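Local coordinates for protein aminopeptidase C (Lactobacillus rhamnosus, PDB 4K7C) that probably acts as a papain-like cysteine aminopeptidase, removing amino acids from the N-termini of peptides, at residues Q261-A266 against V411-K416; A85-K90 against F228-D233; E113-T118 against T186-V191; A47-F52 against P378-V383. All coordinates share one frame; numbering follows the deposited sequence.

Contact 1 of 4, residues Q261-A266 against V411-K416; sequences QSIINA and VVISKK
Gln-261, Ile-263 and Val-411 bury the most surface in this antiparallel strand pairing; their side chains and that of Ile-413 share one face, where helix 298-310 packs on Ile-263 and Ile-413. Gln-261 and Ile-413 form a hydrogen-bonded pair, with Gln-261 N to Ile-413 O at 2.9 Å. Ile-263 and Val-411 form the next, in which N of Ile-263 lies nearly on the extension of the Val-411 C=O axis, 2.8 Å from O. CD1 of Ile-263 reaches obliquely across to CB of Ile-413 at 3.7 Å, while CG2 of Val-411 meets CB of Ile-263 at 4.0 Å. Beta-branched Ile and Val suit an extended backbone. Gln-261 bends at chi2 (61°), so that NE2 donates a nearly straight bond of 2.9 Å to Ser-262 O. Gln-261 CB lies 4.0 Å from Lys-415 CG and Gln-261 OE1 3.8 Å from Lys-415 CE; Lys-415 NZ bonds Asp-258 O. An alanine at Gln-261 would keep CB but lose the amide, and would probably leave Ser-262 O without that donor and Lys-415 CE without its neighbour OE1. Backbone bonds thus set the register of this papain-like strand pair and aliphatic branches fill its face; only Lys-415 is partly exposed.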
# COMPACT_ATOMS: atom_id res chain seq x y z
N GLN A 261 39.94 -10.21 -23.80
CA GLN A 261 39.50 -11.37 -24.54
C GLN A 261 38.26 -12.02 -23.85
O GLN A 261 38.29 -12.33 -22.68
CB GLN A 261 40.64 -12.36 -24.63
CG GLN A 261 40.35 -13.63 -25.39
CD GLN A 261 39.99 -13.37 -26.80
OE1 GLN A 261 40.76 -12.74 -27.56
NE2 GLN A 261 38.88 -13.88 -27.22
N SER A 262 37.27 -12.27 -24.67
CA SER A 262 36.11 -13.06 -24.31
C SER A 262 36.54 -14.51 -24.27
O SER A 262 37.03 -15.03 -25.26
CB SER A 262 34.97 -12.84 -25.25
OG SER A 262 33.89 -13.74 -24.90
N ILE A 263 36.36 -15.12 -23.12
CA ILE A 263 36.66 -16.54 -22.88
C ILE A 263 35.36 -17.25 -22.61
O ILE A 263 34.54 -16.73 -21.81
CB ILE A 263 37.66 -16.62 -21.75
CG1 ILE A 263 38.99 -15.96 -22.27
CG2 ILE A 263 37.95 -18.05 -21.39
CD1 ILE A 263 40.00 -15.79 -21.24
N ILE A 264 35.17 -18.41 -23.27
CA ILE A 264 33.95 -19.22 -23.00
C ILE A 264 34.35 -20.57 -22.48
O ILE A 264 35.52 -20.96 -22.60
CB ILE A 264 33.03 -19.34 -24.22
CG1 ILE A 264 33.67 -20.06 -25.42
CG2 ILE A 264 32.51 -17.98 -24.58
CD1 ILE A 264 32.78 -20.33 -26.63
N ASN A 265 33.38 -21.28 -21.88
CA ASN A 265 33.54 -22.67 -21.51
C ASN A 265 32.29 -23.37 -22.00
O ASN A 265 31.24 -23.34 -21.33
CB ASN A 265 33.67 -22.85 -20.01
CG ASN A 265 33.73 -24.28 -19.62
OD1 ASN A 265 32.90 -24.78 -18.88
ND2 ASN A 265 34.77 -24.98 -20.13
N ALA A 266 32.38 -23.93 -23.20
CA ALA A 266 31.30 -24.61 -23.83
C ALA A 266 31.83 -26.04 -24.19
O ALA A 266 32.52 -26.22 -25.22
CB ALA A 266 30.87 -23.83 -24.99
N VAL A 411 33.68 -15.37 -19.42
CA VAL A 411 34.35 -14.35 -18.62
C VAL A 411 35.19 -13.51 -19.62
O VAL A 411 35.54 -14.01 -20.69
CB VAL A 411 35.30 -14.85 -17.53
CG1 VAL A 411 34.52 -15.37 -16.32
CG2 VAL A 411 36.24 -15.93 -18.05
N VAL A 412 35.35 -12.23 -19.32
CA VAL A 412 36.21 -11.37 -20.09
C VAL A 412 37.47 -11.11 -19.29
O VAL A 412 37.45 -10.57 -18.17
CB VAL A 412 35.51 -10.08 -20.53
CG1 VAL A 412 36.46 -9.16 -21.27
CG2 VAL A 412 34.32 -10.36 -21.40
N ILE A 413 38.61 -11.56 -19.85
CA ILE A 413 39.91 -11.49 -19.18
C ILE A 413 40.93 -10.60 -19.94
O ILE A 413 40.94 -10.67 -21.17
CB ILE A 413 40.46 -12.91 -19.02
CG1 ILE A 413 39.46 -13.76 -18.13
CG2 ILE A 413 41.81 -12.89 -18.39
CD1 ILE A 413 39.37 -13.33 -16.71
N SER A 414 41.72 -9.80 -19.21
CA SER A 414 42.84 -9.06 -19.85
C SER A 414 43.87 -10.06 -20.33
O SER A 414 44.28 -10.96 -19.60
CB SER A 414 43.56 -8.01 -19.03
OG SER A 414 42.70 -7.23 -18.28
N LYS A 415 44.19 -9.90 -21.60
CA LYS A 415 45.12 -10.77 -22.34
C LYS A 415 46.45 -11.01 -21.62
O LYS A 415 47.05 -12.09 -21.73
CB LYS A 415 45.32 -10.21 -23.76
CG LYS A 415 44.17 -10.47 -24.73
CD LYS A 415 44.42 -9.74 -26.06
CE LYS A 415 43.28 -9.91 -26.95
NZ LYS A 415 43.40 -9.12 -28.20
N LYS A 416 46.91 -10.00 -20.87
CA LYS A 416 48.14 -10.13 -20.15
C LYS A 416 48.16 -11.24 -19.08
O LYS A 416 49.21 -11.60 -18.60
CB LYS A 416 48.47 -8.83 -19.47
CG LYS A 416 47.53 -8.45 -18.36
CD LYS A 416 47.80 -7.01 -18.00
CE LYS A 416 47.07 -6.61 -16.77
NZ LYS A 416 47.72 -5.34 -16.31

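Contact 2 of 4, residues A85-K90 against F228-D233; sequences AQFKIK and FEYRDD
Asp-233 holds the turn after helix 70-87 twice. Its N-H donates to Lys-88 O at 2.7 Å, a bent bond (131°), and its carboxylate accepts the N-H of Lys-90 at OD1, 2.9 Å away, through the syn lone pair. A short acidic side chain suits this place: with CG anti to its own carbonyl carbon, it lies back against the turn, where the chain leaves helical geometry at Lys-88, whose phi is positive (58°). One water extends the polar link, donating to Phe-87 O at 2.8 Å and lying 2.6 Å from Tyr-230 OH, in the plane of the tyrosine ring. Helix 70-87 probably corresponds to the central helix of papain-like peptidases, and its far end here meets a two-stranded beta hairpin, 226-231 with 237-243. Inward of the polar rim, Ile-89 sets CD1 over one face of the Tyr-230 ring, 3.8 Å from the centroid, a CH-pi contact. An alanine in place of Tyr-230 would lose ring and hydroxyl and would probably uncover Ile-89 and deprive the water of an anchor. Tyr-230 also stacks with His-238. Phe-228 meets Tyr-252 and Phe-248 edge-to-face, its CZ 4.3 Å from Ile-89 CD1.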
# COMPACT_ATOMS: atom_id res chain seq x y z
N ALA A 85 37.73 4.52 -8.29
CA ALA A 85 38.95 4.35 -7.55
C ALA A 85 39.99 5.41 -7.96
O ALA A 85 40.46 6.16 -7.11
CB ALA A 85 39.49 2.93 -7.71
N GLN A 86 40.21 5.56 -9.27
CA GLN A 86 41.25 6.49 -9.75
C GLN A 86 40.92 7.96 -9.43
O GLN A 86 41.80 8.71 -9.07
CB GLN A 86 41.44 6.30 -11.26
CG GLN A 86 42.58 7.11 -11.88
CD GLN A 86 42.80 6.81 -13.39
OE1 GLN A 86 42.19 5.91 -13.99
NE2 GLN A 86 43.68 7.60 -14.01
N PHE A 87 39.67 8.39 -9.61
CA PHE A 87 39.28 9.81 -9.49
C PHE A 87 38.58 10.10 -8.19
O PHE A 87 38.18 11.23 -7.89
CB PHE A 87 38.43 10.24 -10.73
CG PHE A 87 39.20 10.24 -11.99
CD1 PHE A 87 39.94 11.37 -12.34
CD2 PHE A 87 39.33 9.09 -12.75
CE1 PHE A 87 40.69 11.41 -13.47
CE2 PHE A 87 40.13 9.09 -13.93
CZ PHE A 87 40.83 10.26 -14.25
N LYS A 88 38.40 9.06 -7.37
CA LYS A 88 37.77 9.22 -6.06
C LYS A 88 36.38 9.81 -6.20
O LYS A 88 36.00 10.84 -5.61
CB LYS A 88 38.66 9.97 -5.03
CG LYS A 88 40.05 9.38 -4.84
CD LYS A 88 40.98 10.39 -4.14
CE LYS A 88 41.92 9.72 -3.14
NZ LYS A 88 41.15 9.42 -1.89
N ILE A 89 35.56 9.09 -6.95
CA ILE A 89 34.14 9.48 -7.08
C ILE A 89 33.29 8.27 -6.69
O ILE A 89 32.91 7.41 -7.55
CB ILE A 89 33.76 9.99 -8.52
CG1 ILE A 89 34.83 10.91 -9.11
CG2 ILE A 89 32.43 10.72 -8.50
CD1 ILE A 89 34.67 11.16 -10.60
N LYS A 90 32.93 8.26 -5.40
CA LYS A 90 32.16 7.15 -4.83
C LYS A 90 30.83 6.95 -5.63
O LYS A 90 30.11 7.90 -5.85
CB LYS A 90 31.81 7.40 -3.34
CG LYS A 90 31.43 6.08 -2.64
CD LYS A 90 31.12 6.26 -1.16
CE LYS A 90 29.75 6.89 -0.95
NZ LYS A 90 29.39 6.98 0.50
N PHE A 228 31.93 18.49 -17.36
CA PHE A 228 31.81 17.51 -16.29
C PHE A 228 32.23 18.21 -14.99
O PHE A 228 33.37 18.67 -14.91
CB PHE A 228 32.74 16.38 -16.61
CG PHE A 228 32.74 15.23 -15.61
CD1 PHE A 228 31.56 14.78 -15.03
CD2 PHE A 228 33.90 14.57 -15.35
CE1 PHE A 228 31.57 13.72 -14.14
CE2 PHE A 228 33.92 13.46 -14.51
CZ PHE A 228 32.75 13.05 -13.91
N GLU A 229 31.31 18.35 -14.01
CA GLU A 229 31.60 18.95 -12.74
C GLU A 229 31.26 17.89 -11.63
O GLU A 229 30.25 17.23 -11.75
CB GLU A 229 30.65 20.14 -12.50
CG GLU A 229 30.86 21.36 -13.37
CD GLU A 229 29.96 22.53 -12.98
OE1 GLU A 229 30.26 23.24 -12.01
OE2 GLU A 229 29.01 22.83 -13.78
N TYR A 230 32.13 17.72 -10.66
CA TYR A 230 31.94 16.78 -9.59
C TYR A 230 32.80 17.17 -8.36
O TYR A 230 33.67 18.01 -8.45
CB TYR A 230 32.26 15.36 -10.01
CG TYR A 230 33.72 15.13 -10.30
CD1 TYR A 230 34.26 15.38 -11.58
CD2 TYR A 230 34.56 14.66 -9.31
CE1 TYR A 230 35.59 15.22 -11.83
CE2 TYR A 230 35.89 14.45 -9.58
CZ TYR A 230 36.38 14.76 -10.83
OH TYR A 230 37.68 14.54 -11.04
N ARG A 231 32.44 16.58 -7.23
CA ARG A 231 33.24 16.61 -6.02
C ARG A 231 33.74 15.22 -5.75
O ARG A 231 32.98 14.22 -5.77
CB ARG A 231 32.45 17.12 -4.81
CG ARG A 231 32.32 18.61 -4.86
CD ARG A 231 32.08 19.25 -3.53
NE ARG A 231 31.82 20.69 -3.69
CZ ARG A 231 32.62 21.63 -3.20
NH1 ARG A 231 33.75 21.31 -2.55
NH2 ARG A 231 32.32 22.89 -3.36
N ASP A 232 35.07 15.14 -5.53
CA ASP A 232 35.70 13.90 -5.18
C ASP A 232 35.41 13.52 -3.72
O ASP A 232 34.77 14.27 -3.02
CB ASP A 232 37.19 13.91 -5.52
CG ASP A 232 38.01 14.86 -4.64
OD1 ASP A 232 37.68 15.10 -3.46
OD2 ASP A 232 39.06 15.23 -5.16
N ASP A 233 35.89 12.34 -3.32
CA ASP A 233 35.62 11.78 -2.01
C ASP A 233 36.32 12.59 -0.92
O ASP A 233 35.94 12.46 0.23
CB ASP A 233 36.09 10.32 -1.94
CG ASP A 233 35.31 9.40 -2.91
OD1 ASP A 233 34.18 9.78 -3.25
OD2 ASP A 233 35.90 8.33 -3.28
O HOH W 1 39.08 13.52 -9.14

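Contact 3 of 4, residues E113-T118 against T186-V191; sequences ENVLKT and TLRKLV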
# COMPACT_ATOMS: atom_id res chain seq x y z
N GLU A 113 21.59 -4.84 -43.28
CA GLU A 113 22.70 -5.43 -44.05
C GLU A 113 22.53 -6.95 -44.08
O GLU A 113 22.83 -7.62 -45.10
CB GLU A 113 24.07 -4.99 -43.50
CG GLU A 113 24.40 -3.53 -43.83
CD GLU A 113 24.55 -3.32 -45.33
OE1 GLU A 113 25.13 -4.26 -45.96
OE2 GLU A 113 24.09 -2.27 -45.86
N ASN A 114 22.05 -7.51 -42.98
CA ASN A 114 21.74 -8.96 -42.95
C ASN A 114 20.62 -9.37 -43.87
O ASN A 114 20.68 -10.44 -44.53
CB ASN A 114 21.52 -9.48 -41.52
CG ASN A 114 22.83 -9.73 -40.80
OD1 ASN A 114 23.85 -9.97 -41.43
ND2 ASN A 114 22.82 -9.69 -39.46
N VAL A 115 19.59 -8.52 -43.97
CA VAL A 115 18.52 -8.73 -44.85
C VAL A 115 18.98 -8.65 -46.33
O VAL A 115 18.54 -9.47 -47.18
CB VAL A 115 17.40 -7.66 -44.68
CG1 VAL A 115 16.38 -7.75 -45.75
CG2 VAL A 115 16.67 -7.89 -43.33
N LEU A 116 19.81 -7.65 -46.63
CA LEU A 116 20.39 -7.52 -47.98
C LEU A 116 21.21 -8.81 -48.35
O LEU A 116 21.03 -9.36 -49.42
CB LEU A 116 21.21 -6.23 -48.08
CG LEU A 116 20.27 -5.04 -48.17
CD1 LEU A 116 21.05 -3.74 -48.07
CD2 LEU A 116 19.43 -5.00 -49.43
N LYS A 117 22.05 -9.25 -47.44
CA LYS A 117 22.90 -10.35 -47.66
C LYS A 117 22.14 -11.65 -47.86
O LYS A 117 22.62 -12.50 -48.54
CB LYS A 117 23.86 -10.53 -46.50
CG LYS A 117 25.14 -9.73 -46.66
CD LYS A 117 25.87 -9.53 -45.34
CE LYS A 117 26.25 -10.86 -44.70
NZ LYS A 117 27.07 -10.60 -43.48
N THR A 118 20.93 -11.76 -47.33
CA THR A 118 20.16 -13.00 -47.44
C THR A 118 18.97 -12.79 -48.32
O THR A 118 18.07 -13.60 -48.37
CB THR A 118 19.72 -13.48 -46.01
OG1 THR A 118 18.98 -12.44 -45.38
CG2 THR A 118 20.93 -13.88 -45.17
N THR A 186 10.63 -4.21 -48.01
CA THR A 186 10.98 -3.25 -49.04
C THR A 186 12.38 -3.61 -49.58
O THR A 186 12.61 -3.63 -50.80
CB THR A 186 11.04 -1.83 -48.45
OG1 THR A 186 9.75 -1.48 -47.90
CG2 THR A 186 11.41 -0.83 -49.46
N LEU A 187 13.29 -3.94 -48.69
CA LEU A 187 14.69 -4.29 -49.08
C LEU A 187 14.76 -5.57 -49.93
O LEU A 187 15.46 -5.61 -51.02
CB LEU A 187 15.63 -4.39 -47.89
CG LEU A 187 15.99 -3.11 -47.10
CD1 LEU A 187 16.80 -3.50 -45.86
CD2 LEU A 187 16.77 -2.13 -47.94
N ARG A 188 14.03 -6.62 -49.52
CA ARG A 188 13.95 -7.84 -50.36
C ARG A 188 13.35 -7.57 -51.74
O ARG A 188 13.81 -8.15 -52.77
CB ARG A 188 13.25 -9.03 -49.62
CG ARG A 188 14.06 -9.56 -48.42
CD ARG A 188 13.39 -10.75 -47.67
NE ARG A 188 13.05 -11.89 -48.55
CZ ARG A 188 13.83 -12.92 -48.79
NH1 ARG A 188 14.99 -13.04 -48.19
NH2 ARG A 188 13.42 -13.91 -49.62
N LYS A 189 12.34 -6.73 -51.77
CA LYS A 189 11.70 -6.34 -52.99
C LYS A 189 12.67 -5.61 -53.95
O LYS A 189 12.79 -5.96 -55.12
CB LYS A 189 10.51 -5.43 -52.73
CG LYS A 189 9.65 -5.49 -53.95
CD LYS A 189 8.69 -4.37 -54.16
CE LYS A 189 7.74 -4.87 -55.29
NZ LYS A 189 7.62 -3.82 -56.32
N LEU A 190 13.37 -4.61 -53.44
CA LEU A 190 14.45 -3.95 -54.16
C LEU A 190 15.46 -4.94 -54.75
O LEU A 190 15.77 -4.83 -55.93
CB LEU A 190 15.18 -2.93 -53.25
CG LEU A 190 14.40 -1.64 -52.98
CD1 LEU A 190 14.99 -0.91 -51.80
CD2 LEU A 190 14.37 -0.69 -54.16
N VAL A 191 15.95 -5.89 -53.97
CA VAL A 191 16.89 -6.86 -54.49
C VAL A 191 16.18 -7.75 -55.56
O VAL A 191 16.78 -8.05 -56.59
CB VAL A 191 17.47 -7.73 -53.42
CG1 VAL A 191 18.28 -8.88 -54.00
CG2 VAL A 191 18.31 -6.91 -52.45
O HOH W 2 16.58 -11.29 -46.43
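Aliphatic contacts join the last turn of helix 96-117 to helix 170-192; the axes of 113-117 and 186-191 run in roughly the same direction, 35° apart, and approach to 9.3 Å. CD2 of Leu-116 reaches between two residues one helical turn apart, lying 4.1 Å from CB of Leu-187 and 3.7 Å from CG2 of Val-191. Leucine is long enough to do so from a CB that does not itself face the other helix, since its chain runs on extended at chi2 (172°). Val-115 has its CB directed toward the other helix, and its CG1, anti to the backbone N, touches Leu-187 CB and the Arg-188 methylene CG, the latter at 4.0 Å. Helix 197-219 packs against both Leu-116 and Leu-187, consistent with the helical domain of bleomycin hydrolase relatives. The polar contacts gather where helix 96-117 ends. Arg-188, bent at chi3, brings NH1 to Thr-118 O in a weak bond of 3.1 Å, while NH2 serves Gln-121 O. A water in the guanidinium plane accepts from NH1 at 2.9 Å and donates to Val-115 O and to Thr-118 OG1. That hydroxyl donates a hydrogen bond to Asn-114 O, 2.8 Å away, on a lone pair.

Contact 4 of 4, residues A47-F52 against P378-V383; sequences AMTPTF and PTKWKV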
# COMPACT_ATOMS: atom_id res chain seq x y z
N ALA A 47 25.80 -21.99 3.85
CA ALA A 47 27.06 -22.11 3.10
C ALA A 47 27.37 -20.86 2.32
O ALA A 47 28.51 -20.59 2.06
CB ALA A 47 27.00 -23.33 2.16
N MSE A 48 26.34 -20.13 1.92
CA MSE A 48 26.45 -18.99 0.96
C MSE A 48 26.51 -17.66 1.66
O MSE A 48 26.20 -16.61 1.09
CB MSE A 48 25.38 -19.06 -0.07
CG MSE A 48 25.49 -20.33 -0.91
SE MSE A 48 27.13 -20.21 -2.05
CE MSE A 48 28.16 -21.68 -1.27
N THR A 49 26.93 -17.63 2.90
CA THR A 49 27.06 -16.33 3.58
C THR A 49 28.06 -15.49 2.80
O THR A 49 29.05 -16.00 2.28
CB THR A 49 27.60 -16.42 4.99
OG1 THR A 49 28.89 -17.02 4.91
CG2 THR A 49 26.64 -17.18 5.86
N PRO A 50 27.76 -14.20 2.65
CA PRO A 50 28.53 -13.36 1.71
C PRO A 50 29.84 -12.85 2.34
O PRO A 50 29.96 -11.67 2.65
CB PRO A 50 27.52 -12.25 1.39
CG PRO A 50 26.78 -12.08 2.67
CD PRO A 50 26.53 -13.51 3.10
N THR A 51 30.76 -13.78 2.62
CA THR A 51 32.08 -13.43 3.06
C THR A 51 33.11 -13.99 2.08
O THR A 51 33.05 -15.17 1.76
CB THR A 51 32.37 -14.01 4.46
OG1 THR A 51 31.31 -13.61 5.33
CG2 THR A 51 33.69 -13.52 4.98
N PHE A 52 34.09 -13.19 1.71
CA PHE A 52 35.02 -13.49 0.65
C PHE A 52 36.45 -13.08 0.94
O PHE A 52 36.72 -11.91 1.23
CB PHE A 52 34.59 -12.80 -0.65
CG PHE A 52 33.13 -13.03 -0.99
CD1 PHE A 52 32.77 -14.13 -1.74
CD2 PHE A 52 32.16 -12.14 -0.58
CE1 PHE A 52 31.43 -14.40 -2.02
CE2 PHE A 52 30.81 -12.30 -0.96
CZ PHE A 52 30.44 -13.45 -1.68
N PRO A 378 38.41 -22.11 -4.84
CA PRO A 378 37.27 -21.20 -4.70
C PRO A 378 36.05 -21.91 -4.12
O PRO A 378 35.73 -23.02 -4.56
CB PRO A 378 37.02 -20.78 -6.13
CG PRO A 378 37.56 -21.89 -6.96
CD PRO A 378 38.82 -22.23 -6.22
N THR A 379 35.38 -21.33 -3.12
CA THR A 379 34.11 -21.95 -2.64
C THR A 379 32.85 -21.21 -3.12
O THR A 379 31.75 -21.80 -3.19
CB THR A 379 34.16 -22.05 -1.10
OG1 THR A 379 34.33 -20.74 -0.57
CG2 THR A 379 35.32 -22.93 -0.66
N LYS A 380 33.03 -19.90 -3.30
CA LYS A 380 31.97 -18.99 -3.63
C LYS A 380 32.55 -17.69 -4.19
O LYS A 380 33.70 -17.39 -3.95
CB LYS A 380 31.01 -18.70 -2.46
CG LYS A 380 31.66 -18.28 -1.18
CD LYS A 380 30.75 -18.43 0.03
CE LYS A 380 31.42 -17.96 1.32
NZ LYS A 380 30.43 -18.25 2.39
N TRP A 381 31.72 -17.02 -5.01
CA TRP A 381 32.11 -15.88 -5.81
C TRP A 381 31.12 -14.78 -5.50
O TRP A 381 29.88 -15.00 -5.34
CB TRP A 381 31.98 -16.21 -7.28
CG TRP A 381 32.82 -17.39 -7.72
CD1 TRP A 381 32.50 -18.70 -7.58
CD2 TRP A 381 34.04 -17.34 -8.48
NE1 TRP A 381 33.54 -19.50 -8.08
CE2 TRP A 381 34.49 -18.67 -8.63
CE3 TRP A 381 34.88 -16.26 -8.92
CZ2 TRP A 381 35.68 -18.99 -9.28
CZ3 TRP A 381 36.03 -16.58 -9.61
CH2 TRP A 381 36.44 -17.93 -9.76
N LYS A 382 31.65 -13.56 -5.42
CA LYS A 382 30.85 -12.39 -5.16
C LYS A 382 30.45 -11.74 -6.47
O LYS A 382 31.28 -11.49 -7.39
CB LYS A 382 31.57 -11.38 -4.28
CG LYS A 382 30.80 -10.11 -3.98
CD LYS A 382 31.54 -9.16 -3.05
CE LYS A 382 30.55 -8.13 -2.50
NZ LYS A 382 31.21 -6.93 -1.96
N VAL A 383 29.17 -11.43 -6.57
CA VAL A 383 28.57 -11.05 -7.86
C VAL A 383 27.86 -9.71 -7.78
O VAL A 383 26.89 -9.53 -7.01
CB VAL A 383 27.58 -12.12 -8.35
CG1 VAL A 383 26.85 -11.72 -9.65
CG2 VAL A 383 28.33 -13.35 -8.55
O HOH W 3 31.18 -19.02 4.84
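An antiparallel hairpin of the papain-like domain, strands 364-374 and 377-384, presents Lys-380 and Lys-382 to the loop that follows helix 42-47. The first shell is the ammonium of Lys-380. It donates to Thr-49 O at 2.6 Å, along a lone pair in the carbonyl plane, and to Ala-47 O at 3.0 Å, arriving from above that carbonyl's plane. A water 2.7 Å from NZ accepts a third bond and also reaches Thr-49 OG1. Ala-47 is the last helical residue, so a positive charge suits the carbonyl end of the helix, whose dipole would probably help to stabilise it. Torsions explain the reach: CG of Lys-380 takes the crowded position between N and C (chi1 51°), and beyond it the chain is fully extended. The target is shaped in its turn by an inverse gamma turn centred on Pro-50, in which Thr-51 N also donates to Thr-49 O. The selenomethionine at Met-48, introduced for phasing, runs antiparallel to the lysine stem, its SE 4.2 Å from Lys-380 CB.

Further along the loop, Phe-52 lays one ring face over Lys-382, with CB of Lys-382 3.5 Å from the centroid of the Phe-52 ring and 12° off its normal. Lysine serves here as a hydrocarbon stem: CG, anti to the backbone N, and CD continue past the CE2 side of the ring, and NZ goes on to a salt bridge with Glu-55 and a cation-pi contact with Tyr-396. Phe-52 also rests on Val-398 of strand 396-400. Beside the Lys-380 stem, the buried Thr-51 O has no hydrogen-bonding partner in the model and sits 3.3 Å from Lys-380 CE.

Overall arrangement
Contact 1 is the core member, a buried strand pair centred about 14 Å from the centre of the chain, and it relies on main-chain bonds and aliphatic side chains. The other three are partly buried and bring side chains to backbone oxygens or N-H groups where helices end: an aspartate in contact 2, an arginine with water in contact 3, a lysine in contact 4. Contacts 1 and 4 share the papain-like domain and both touch helix 298-310; contact 3 lies among helices, about 50 Å from contact 4 between centres. Contacts 2 and 4 meet only across subunits, where Arg-231 of one chain bonds Phe-52 O of a neighbouring subunit.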